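Local coordinates for hypothetical conserved protein, GK1056 (Geobacillus kaustophilus, PDB 2QYH) that is of unknown function but belongs to the haloacid dehalogenase-like hydrolases and is probably a magnesium-dependent phosphatase, at residues G181-E186 with D211-S216; Y203-G208 with V222-A227. All coordinates share one frame; numbering follows the deposited sequence.

Interaction 1: G181-E186 with D211-S216; sequences GGSKAE and DIEMLS
Asp211 meets Lys184 in a buried salt bridge, with Lys184 NZ 2.6 Å from Asp211 OD1 and approaching nearly in line with that C-O bond. The lysine starts with CG between the backbone N and the carbonyl carbon (chi1 66°) and is extended from there on, which carries NZ across to the carboxylate of Asp211. Lys184 NZ also bridges to Asp9, and Asp211 OD2 takes the backbone N-H groups of Asp207 and Gly208, so both oxygens of this carboxylate have partners.

Glu213 reaches back along the surface side. Its CG lies anti to the backbone N, and the extended chain passes over the methyl of Ala185, whose CB is 3.4 Å from Glu213 CG. A residue as small as alanine suits this place because the two helices come close here, Ala185 CA being 4.5 Å from Met214 CA. At the tip of the glutamate, Ser183 OG donates to Glu213 OE1 (2.8 Å) on its syn side, tilted 24° from the carboxylate plane. Ser183 is the N-cap of helix 184-195, and the same OG accepts from Glu186 N at 3.2 Å, so one small hydroxyl both caps its own helix and holds the neighbouring one. An alanine here would probably leave Glu186 N without its capping acceptor and Glu213 OE1 without this donor, letting the carboxylate turn.

Met214, a selenomethionine, closes the inner side, its SE 4.2 Å from Lys184 CE, an apolar wall beside the lysine's extended chain.

A lysine at a helix start bridging Asp9, probably the first acid of the DxD motif, and the last acid of a GDxxxD sequence matches what is expected of motifs I, III and IV in haloacid dehalogenase-like hydrolases, consistent with an active site here.

Interaction 2: Y203-G208 with V222-A227; sequences YAFGDG and VAMGNA
Val222 sits over one face of the Phe205 ring in a CH-pi contact: Val222 CB stands 3.9 Å from the ring centroid, 8° off the normal. The two side chains run side by side from paired positions of neighbouring parallel strands. Phe205 carries CG anti to its carbonyl carbon (chi1 -75°), while Val222 has CG1 anti to the backbone N (chi1 -176°). With the valine branches splayed, Val222 CG1 comes 3.7 Å from Phe205 CE1 and CG2 approaches the CE2 side, so a beta-branched residue spreads across the ring.

Met224, a selenomethionine, bends at its second and third torsions and brings SE to the ring's edge, 4.1 Å from Phe205 CD1. Ile247 and Leu251 of helix 246-253 also pack against Phe205, placing this aromatic in an apolar layer between sheet and helix. Met224 CG passes 3.9 Å from Asp207 CB. The carboxylate of Asp207 turns toward the type I turn formed by Met224 to Ala227, with Asp207 OD1 3.8 Å from Ala227 CB.

The backbones are joined by three hydrogen bonds: Val222 N to Ala204 O (2.7 Å), Gly206 N to Val222 O (2.9 Å) and Met224 N to Gly206 O. Any CB on Gly206 would project to the face of the sheet opposite Phe205, where Asp211 and Leu215 pack close, so a residue without a side chain suits this strand end. Backbone N-H and C=O groups are thus paired between the strands while the side chains meet mainly through apolar groups, as expected of a buried parallel strand pair.

How the interactions relate
Both contacts are largely buried and share one beta-alpha-beta unit: interaction 2 pairs its two strands, 202-206 and 220-223, while interaction 1 joins its helix 212-217 to the start of helix 184-195, which precedes the unit. They meet where Leu215 and Met214 of the helix pack on the backbone of Ala204 to Gly206. Their chemistry follows their place. Interaction 2 lies within the sheet and is built of backbone hydrogen bonds and apolar packing, whereas 181-186 with 211-216 depends on charged and hydroxyl side chains, from an inner lysine-aspartate pair to an exposed glutamate. Asp211 belongs to interaction 1 but also reaches the end of the strand in interaction 2.

Interaction 1: G181-E186 with D211-S216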
loop_
_atom_site.group_PDB
_atom_site.type_symbol
_atom_site.label_atom_id
_atom_site.label_comp_id
_atom_site.label_asym_id
_atom_site.label_seq_id
_atom_site.Cartn_x
_atom_site.Cartn_y
_atom_site.Cartn_z
ATOM N N GLY D 181 19.989 19.317 -8.897
ATOM C CA GLY D 181 19.238 20.435 -8.369
ATOM C C GLY D 181 17.972 19.992 -7.676
ATOM O O GLY D 181 17.318 20.794 -7.023
ATOM N N GLY D 182 17.620 18.718 -7.810
ATOM C CA GLY D 182 16.420 18.227 -7.166
ATOM C C GLY D 182 16.648 17.568 -5.816
ATOM O O GLY D 182 17.618 16.827 -5.623
ATOM N N SER D 183 15.748 17.844 -4.878
ATOM C CA SER D 183 15.805 17.261 -3.538
ATOM C C SER D 183 14.438 17.473 -2.893
ATOM O O SER D 183 13.691 18.366 -3.301
ATOM C CB SER D 183 16.892 17.924 -2.691
ATOM O OG SER D 183 16.443 19.148 -2.144
ATOM N N LYS D 184 14.097 16.667 -1.893
ATOM C CA LYS D 184 12.790 16.828 -1.287
ATOM C C LYS D 184 12.650 18.116 -0.501
ATOM O O LYS D 184 11.538 18.634 -0.369
ATOM C CB LYS D 184 12.413 15.612 -0.428
ATOM C CG LYS D 184 13.233 15.362 0.818
ATOM C CD LYS D 184 12.689 14.135 1.535
ATOM C CE LYS D 184 13.441 13.852 2.825
ATOM N NZ LYS D 184 12.897 12.675 3.564
ATOM N N ALA D 185 13.754 18.657 0.004
ATOM C CA ALA D 185 13.659 19.910 0.743
ATOM C C ALA D 185 13.277 20.974 -0.268
ATOM O O ALA D 185 12.526 21.901 0.036
ATOM C CB ALA D 185 14.985 20.256 1.396
ATOM N N GLU D 186 13.794 20.816 -1.483
ATOM C CA GLU D 186 13.519 21.739 -2.578
ATOM C C GLU D 186 12.043 21.637 -2.946
ATOM O O GLU D 186 11.391 22.642 -3.233
ATOM C CB GLU D 186 14.391 21.380 -3.785
ATOM C CG GLU D 186 14.319 22.357 -4.946
ATOM C CD GLU D 186 14.667 23.784 -4.550
ATOM O OE1 GLU D 186 15.416 23.976 -3.561
ATOM O OE2 GLU D 186 14.199 24.713 -5.246
ATOM N N ASP D 211 17.105 13.100 5.727
ATOM C CA ASP D 211 16.177 14.070 6.273
ATOM C C ASP D 211 16.878 15.335 6.764
ATOM O O ASP D 211 16.215 16.302 7.152
ATOM C CB ASP D 211 15.394 13.459 7.436
ATOM C CG ASP D 211 14.472 12.343 6.997
ATOM O OD1 ASP D 211 13.721 12.555 6.021
ATOM O OD2 ASP D 211 14.482 11.261 7.625
ATOM N N ILE D 212 18.209 15.338 6.743
ATOM C CA ILE D 212 18.963 16.486 7.230
ATOM C C ILE D 212 18.682 17.801 6.529
ATOM O O ILE D 212 18.434 18.814 7.188
ATOM C CB ILE D 212 20.483 16.215 7.195
ATOM C CG1 ILE D 212 20.854 15.226 8.308
ATOM C CG2 ILE D 212 21.251 17.514 7.364
ATOM C CD1 ILE D 212 22.298 14.783 8.283
ATOM N N GLU D 213 18.718 17.805 5.202
ATOM C CA GLU D 213 18.464 19.041 4.473
ATOM C C GLU D 213 17.067 19.562 4.793
ATOM O O GLU D 213 16.882 20.745 5.074
ATOM C CB GLU D 213 18.608 18.820 2.968
ATOM C CG GLU D 213 18.332 20.068 2.152
ATOM C CD GLU D 213 18.166 19.770 0.680
ATOM O OE1 GLU D 213 17.533 18.734 0.356
ATOM O OE2 GLU D 213 18.652 20.575 -0.147
HETATM N N MSE D 214 16.088 18.666 4.754
HETATM C CA MSE D 214 14.706 19.023 5.051
HETATM C C MSE D 214 14.584 19.656 6.432
HETATM O O MSE D 214 14.013 20.741 6.589
HETATM C CB MSE D 214 13.816 17.783 4.981
HETATM C CG MSE D 214 12.489 17.951 5.685
HETATM SE SE MSE D 214 11.359 16.422 5.478
HETATM C CE MSE D 214 11.965 15.328 6.950
ATOM N N LEU D 215 15.135 18.966 7.424
ATOM C CA LEU D 215 15.101 19.413 8.812
ATOM C C LEU D 215 15.744 20.775 9.066
ATOM O O LEU D 215 15.234 21.574 9.850
ATOM C CB LEU D 215 15.767 18.360 9.697
ATOM C CG LEU D 215 14.867 17.707 10.737
ATOM C CD1 LEU D 215 13.637 17.142 10.066
ATOM C CD2 LEU D 215 15.630 16.619 11.454
ATOM N N SER D 216 16.862 21.050 8.409
ATOM C CA SER D 216 17.525 22.328 8.621
ATOM C C SER D 216 16.847 23.436 7.828
ATOM O O SER D 216 16.936 24.610 8.187
ATOM C CB SER D 216 18.989 22.237 8.213
ATOM O OG SER D 216 19.078 21.968 6.832
#

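Interaction 2: Y203-G208 with V222-A227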
loop_
_atom_site.group_PDB
_atom_site.type_symbol
_atom_site.label_atom_id
_atom_site.label_comp_id
_atom_site.label_asym_id
_atom_site.label_seq_id
_atom_site.Cartn_x
_atom_site.Cartn_y
_atom_site.Cartn_z
ATOM N N TYR D 203 6.836 22.822 9.575
ATOM C CA TYR D 203 7.435 21.870 10.505
ATOM C C TYR D 203 7.778 20.591 9.753
ATOM O O TYR D 203 7.182 20.302 8.720
ATOM C CB TYR D 203 6.440 21.527 11.611
ATOM C CG TYR D 203 5.984 22.711 12.419
ATOM C CD1 TYR D 203 6.513 22.962 13.690
ATOM C CD2 TYR D 203 5.051 23.605 11.903
ATOM C CE1 TYR D 203 6.114 24.074 14.434
ATOM C CE2 TYR D 203 4.645 24.722 12.635
ATOM C CZ TYR D 203 5.184 24.952 13.897
ATOM O OH TYR D 203 4.798 26.064 14.611
ATOM N N ALA D 204 8.731 19.820 10.267
ATOM C CA ALA D 204 9.098 18.554 9.636
ATOM C C ALA D 204 9.637 17.565 10.665
ATOM O O ALA D 204 10.313 17.949 11.608
ATOM C CB ALA D 204 10.136 18.784 8.533
ATOM N N PHE D 205 9.319 16.290 10.479
ATOM C CA PHE D 205 9.791 15.232 11.370
ATOM C C PHE D 205 10.629 14.264 10.549
ATOM O O PHE D 205 10.153 13.717 9.554
ATOM C CB PHE D 205 8.620 14.465 11.999
ATOM C CG PHE D 205 7.918 15.212 13.087
ATOM C CD1 PHE D 205 7.916 14.723 14.390
ATOM C CD2 PHE D 205 7.221 16.383 12.809
ATOM C CE1 PHE D 205 7.223 15.390 15.407
ATOM C CE2 PHE D 205 6.528 17.057 13.810
ATOM C CZ PHE D 205 6.524 16.561 15.114
ATOM N N GLY D 206 11.872 14.052 10.974
ATOM C CA GLY D 206 12.758 13.157 10.253
ATOM C C GLY D 206 13.554 12.250 11.166
ATOM O O GLY D 206 13.635 12.473 12.376
ATOM N N ASP D 207 14.180 11.241 10.570
ATOM C CA ASP D 207 14.940 10.260 11.322
ATOM C C ASP D 207 16.280 9.899 10.690
ATOM O O ASP D 207 17.238 9.584 11.390
ATOM C CB ASP D 207 14.078 9.006 11.466
ATOM C CG ASP D 207 14.845 7.823 12.000
ATOM O OD1 ASP D 207 15.180 7.817 13.208
ATOM O OD2 ASP D 207 15.110 6.898 11.199
ATOM N N GLY D 208 16.360 9.944 9.369
ATOM C CA GLY D 208 17.604 9.582 8.716
ATOM C C GLY D 208 18.385 10.729 8.121
ATOM O O GLY D 208 17.912 11.868 8.047
ATOM N N VAL D 222 12.247 18.630 13.410
ATOM C CA VAL D 222 12.130 17.724 14.538
ATOM C C VAL D 222 12.749 16.367 14.239
ATOM O O VAL D 222 12.352 15.686 13.293
ATOM C CB VAL D 222 10.662 17.513 14.927
ATOM C CG1 VAL D 222 10.578 16.640 16.167
ATOM C CG2 VAL D 222 9.999 18.853 15.176
ATOM N N ALA D 223 13.733 15.988 15.048
ATOM C CA ALA D 223 14.398 14.699 14.897
ATOM C C ALA D 223 13.732 13.734 15.866
ATOM O O ALA D 223 13.322 14.130 16.952
ATOM C CB ALA D 223 15.881 14.818 15.231
HETATM N N MSE D 224 13.624 12.470 15.473
HETATM C CA MSE D 224 13.031 11.435 16.326
HETATM C C MSE D 224 14.046 10.964 17.379
HETATM O O MSE D 224 15.245 10.994 17.126
HETATM C CB MSE D 224 12.655 10.220 15.478
HETATM C CG MSE D 224 11.807 10.537 14.234
HETATM SE SE MSE D 224 9.944 11.129 14.781
HETATM C CE MSE D 224 9.101 9.404 15.406
ATOM N N GLY D 225 13.541 10.469 18.510
ATOM C CA GLY D 225 14.368 9.959 19.585
ATOM C C GLY D 225 15.561 9.101 19.179
ATOM O O GLY D 225 16.656 9.287 19.725
ATOM N N ASN D 226 15.408 8.159 18.257
ATOM C CA ASN D 226 16.569 7.356 17.891
ATOM C C ASN D 226 17.171 7.744 16.556
ATOM O O ASN D 226 17.655 6.885 15.810
ATOM C CB ASN D 226 16.219 5.851 17.904
ATOM C CG ASN D 226 15.821 5.367 19.284
ATOM O OD1 ASN D 226 16.345 5.854 20.289
ATOM N ND2 ASN D 226 14.898 4.414 19.346
ATOM N N ALA D 227 17.171 9.034 16.256
ATOM C CA ALA D 227 17.737 9.484 14.993
ATOM C C ALA D 227 19.261 9.633 15.069
ATOM O O ALA D 227 19.824 9.798 16.150
ATOM C CB ALA D 227 17.107 10.836 14.585
#